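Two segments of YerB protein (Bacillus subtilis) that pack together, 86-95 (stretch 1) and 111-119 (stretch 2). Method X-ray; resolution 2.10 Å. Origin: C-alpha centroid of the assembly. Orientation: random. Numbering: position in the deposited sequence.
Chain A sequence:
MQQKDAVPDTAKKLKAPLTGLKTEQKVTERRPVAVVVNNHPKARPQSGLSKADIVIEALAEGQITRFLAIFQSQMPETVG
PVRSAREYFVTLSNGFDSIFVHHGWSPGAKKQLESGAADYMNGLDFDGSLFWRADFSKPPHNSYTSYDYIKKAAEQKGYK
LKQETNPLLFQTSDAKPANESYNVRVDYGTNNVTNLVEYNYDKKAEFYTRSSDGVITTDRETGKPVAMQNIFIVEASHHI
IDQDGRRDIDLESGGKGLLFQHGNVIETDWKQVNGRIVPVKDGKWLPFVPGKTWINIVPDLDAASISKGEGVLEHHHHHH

Stretch 1 (86-95) REYFVTLSNG
Stretch 2 111-119: KQLESGAAD

A small, mixed contact with an apolar centre, burying 293 Å² over both sides, sets one face of a helix in stretch 1 against a helix end and the turn that follows it in stretch 2, with Val90 at its centre and no clear hydrogen bond across. Arg86 (phi/psi -129/154) sits at the N-cap; the helix begins at Glu87 and runs with phi near -60° and psi mostly near -45°, held by bonds such as Thr91 N to Glu87 O (3.0 Å), Ser93 N to Phe89 O (2.8 Å) and Asn94 N to Val90 O (3.0 Å). Thr91 (chi1 m) also turns OG1 back to Glu87 O, 3.2 Å. Stretch 2 opens with the last residues, 111-114, of a helix that begins earlier in the chain, and Ser115 (-92/7) is the first residue to leave it; its OG reaches Lys111 O at 2.6 Å. Gly116 takes phi/psi 88/22, where a CB would jam against the preceding carbonyl O, and Ala117 N still bonds Gln112 O (3.2 Å) before the chain extends at Ala118 (-172/156). The two stretches advance in the same sense: the CA atoms of Glu87 and Gln112 lie 7.4 Å apart, those of Asn94 and Ala118 7.1 Å. Val90 (chi1 t) points toward stretch 2, and its CG1 meets Leu113 CD2 at 3.8 Å and Ala117 CB at 4.0 Å. Leu113 (m, t) leaves its backbone sideways, but its end comes nearer, bringing the methyl to Val90. Gln112 (chi1 -143°, chi2 t, chi3 65°) lays OE1 3.4 Å from Glu87 CG and 3.6 Å from Val90 CB; these are packing contacts with carbon, and the buried oxygen finds no polar partner. Glu87 (chi1 m, chi2 107°) spends OE1 on a hydrogen bond elsewhere in the structure. The CA-to-CB bond of Asn94 (chi1 m) points toward stretch 2, and the side chain packs by Ala117 and Ala118, closing the far end of the contact.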

# COMPACT_ATOMS: atom_id res chain seq x y z
N ARG A 86 2.07 6.88 9.74
CA ARG A 86 0.82 7.46 10.21
C ARG A 86 0.05 6.36 10.90
O ARG A 86 0.26 5.19 10.59
CB ARG A 86 0.02 8.03 9.03
CG ARG A 86 0.63 9.28 8.42
CD ARG A 86 0.63 10.42 9.43
NE ARG A 86 1.89 11.16 9.42
CZ ARG A 86 2.26 11.99 8.45
NH1 ARG A 86 1.47 12.19 7.41
NH2 ARG A 86 3.42 12.61 8.53
N GLU A 87 -0.82 6.71 11.84
CA GLU A 87 -1.60 5.72 12.56
C GLU A 87 -2.29 4.73 11.64
O GLU A 87 -2.10 3.53 11.78
CB GLU A 87 -2.65 6.39 13.45
CG GLU A 87 -2.08 6.94 14.74
CD GLU A 87 -2.01 8.45 14.76
OE1 GLU A 87 -1.50 9.04 13.78
OE2 GLU A 87 -2.45 9.05 15.77
N TYR A 88 -3.08 5.23 10.69
CA TYR A 88 -3.78 4.35 9.78
C TYR A 88 -2.86 3.37 9.06
O TYR A 88 -3.28 2.27 8.71
CB TYR A 88 -4.63 5.14 8.76
CG TYR A 88 -4.06 6.45 8.29
CD1 TYR A 88 -4.28 7.63 9.01
CD2 TYR A 88 -3.34 6.54 7.10
CE1 TYR A 88 -3.80 8.85 8.56
CE2 TYR A 88 -2.85 7.76 6.64
CZ TYR A 88 -3.09 8.91 7.37
OH TYR A 88 -2.64 10.14 6.92
N PHE A 89 -1.60 3.75 8.84
CA PHE A 89 -0.67 2.83 8.18
C PHE A 89 -0.22 1.72 9.14
O PHE A 89 -0.04 0.57 8.75
CB PHE A 89 0.55 3.58 7.63
CG PHE A 89 0.26 4.36 6.38
CD1 PHE A 89 -0.32 3.72 5.28
CD2 PHE A 89 0.56 5.71 6.28
CE1 PHE A 89 -0.60 4.42 4.10
CE2 PHE A 89 0.29 6.43 5.12
CZ PHE A 89 -0.29 5.78 4.02
N VAL A 90 -0.05 2.06 10.41
CA VAL A 90 0.35 1.06 11.40
C VAL A 90 -0.76 0.03 11.46
O VAL A 90 -0.52 -1.18 11.44
CB VAL A 90 0.53 1.68 12.80
CG1 VAL A 90 0.81 0.58 13.82
CG2 VAL A 90 1.67 2.68 12.79
N THR A 91 -2.00 0.52 11.50
CA THR A 91 -3.18 -0.33 11.57
C THR A 91 -3.30 -1.25 10.34
O THR A 91 -3.65 -2.42 10.46
CB THR A 91 -4.45 0.55 11.66
OG1 THR A 91 -4.34 1.43 12.79
CG2 THR A 91 -5.70 -0.30 11.81
N LEU A 92 -3.00 -0.70 9.17
CA LEU A 92 -3.07 -1.45 7.93
C LEU A 92 -1.98 -2.51 7.88
O LEU A 92 -2.23 -3.65 7.49
CB LEU A 92 -2.94 -0.49 6.73
CG LEU A 92 -4.09 0.51 6.57
CD1 LEU A 92 -3.73 1.56 5.53
CD2 LEU A 92 -5.35 -0.24 6.19
N SER A 93 -0.78 -2.13 8.29
CA SER A 93 0.34 -3.06 8.32
C SER A 93 0.01 -4.25 9.19
O SER A 93 0.27 -5.40 8.83
CB SER A 93 1.59 -2.36 8.87
OG SER A 93 2.69 -3.25 8.88
N ASN A 94 -0.60 -3.97 10.35
CA ASN A 94 -0.97 -4.99 11.32
C ASN A 94 -1.96 -6.02 10.81
O ASN A 94 -2.06 -7.11 11.36
CB ASN A 94 -1.51 -4.32 12.59
CG ASN A 94 -0.40 -3.86 13.52
OD1 ASN A 94 -0.65 -3.09 14.45
ND2 ASN A 94 0.81 -4.33 13.28
N GLY A 95 -2.70 -5.67 9.77
CA GLY A 95 -3.66 -6.63 9.23
C GLY A 95 -2.94 -7.91 8.86
O GLY A 95 -3.57 -8.95 8.70
N LYS A 111 3.67 7.22 19.67
CA LYS A 111 3.18 6.59 20.89
C LYS A 111 2.65 5.20 20.60
O LYS A 111 2.89 4.26 21.36
CB LYS A 111 2.05 7.44 21.50
CG LYS A 111 2.47 8.84 21.94
CD LYS A 111 3.45 8.81 23.12
CE LYS A 111 2.80 8.31 24.40
NZ LYS A 111 1.70 9.21 24.87
N GLN A 112 1.93 5.07 19.50
CA GLN A 112 1.35 3.80 19.09
C GLN A 112 2.43 2.73 18.99
O GLN A 112 2.34 1.68 19.63
CB GLN A 112 0.65 3.98 17.74
CG GLN A 112 -0.63 3.18 17.59
CD GLN A 112 -1.52 3.73 16.49
OE1 GLN A 112 -1.16 3.71 15.31
NE2 GLN A 112 -2.69 4.25 16.88
N LEU A 113 3.46 3.00 18.20
CA LEU A 113 4.55 2.06 18.01
C LEU A 113 5.45 1.90 19.24
O LEU A 113 6.03 0.83 19.45
CB LEU A 113 5.38 2.48 16.80
CG LEU A 113 4.61 2.35 15.47
CD1 LEU A 113 5.37 3.06 14.36
CD2 LEU A 113 4.39 0.88 15.14
N GLU A 114 5.57 2.95 20.04
CA GLU A 114 6.40 2.85 21.24
C GLU A 114 5.62 2.11 22.32
O GLU A 114 6.18 1.68 23.32
CB GLU A 114 6.82 4.25 21.71
CG GLU A 114 7.67 4.98 20.68
CD GLU A 114 8.37 6.22 21.24
OE1 GLU A 114 7.71 7.07 21.88
OE2 GLU A 114 9.59 6.34 21.03
N SER A 115 4.32 1.94 22.09
CA SER A 115 3.45 1.22 23.01
C SER A 115 3.40 -0.25 22.64
O SER A 115 2.62 -1.01 23.20
CB SER A 115 2.04 1.81 22.99
OG SER A 115 2.02 3.13 23.48
N GLY A 116 4.22 -0.64 21.67
CA GLY A 116 4.29 -2.02 21.23
C GLY A 116 3.32 -2.43 20.13
O GLY A 116 3.03 -3.61 19.97
N ALA A 117 2.82 -1.45 19.37
CA ALA A 117 1.85 -1.75 18.31
C ALA A 117 2.38 -2.69 17.24
O ALA A 117 1.62 -3.45 16.66
CB ALA A 117 1.37 -0.45 17.67
N ALA A 118 3.69 -2.66 16.97
CA ALA A 118 4.24 -3.52 15.94
C ALA A 118 5.76 -3.52 15.86
O ALA A 118 6.42 -2.57 16.29
CB ALA A 118 3.66 -3.10 14.59
N ASP A 119 6.33 -4.60 15.33
CA ASP A 119 7.77 -4.69 15.16
C ASP A 119 8.11 -3.70 14.05
O ASP A 119 7.73 -3.92 12.90
CB ASP A 119 8.21 -6.09 14.72
CG ASP A 119 7.96 -7.14 15.79
OD1 ASP A 119 8.25 -6.85 16.98
OD2 ASP A 119 7.50 -8.25 15.44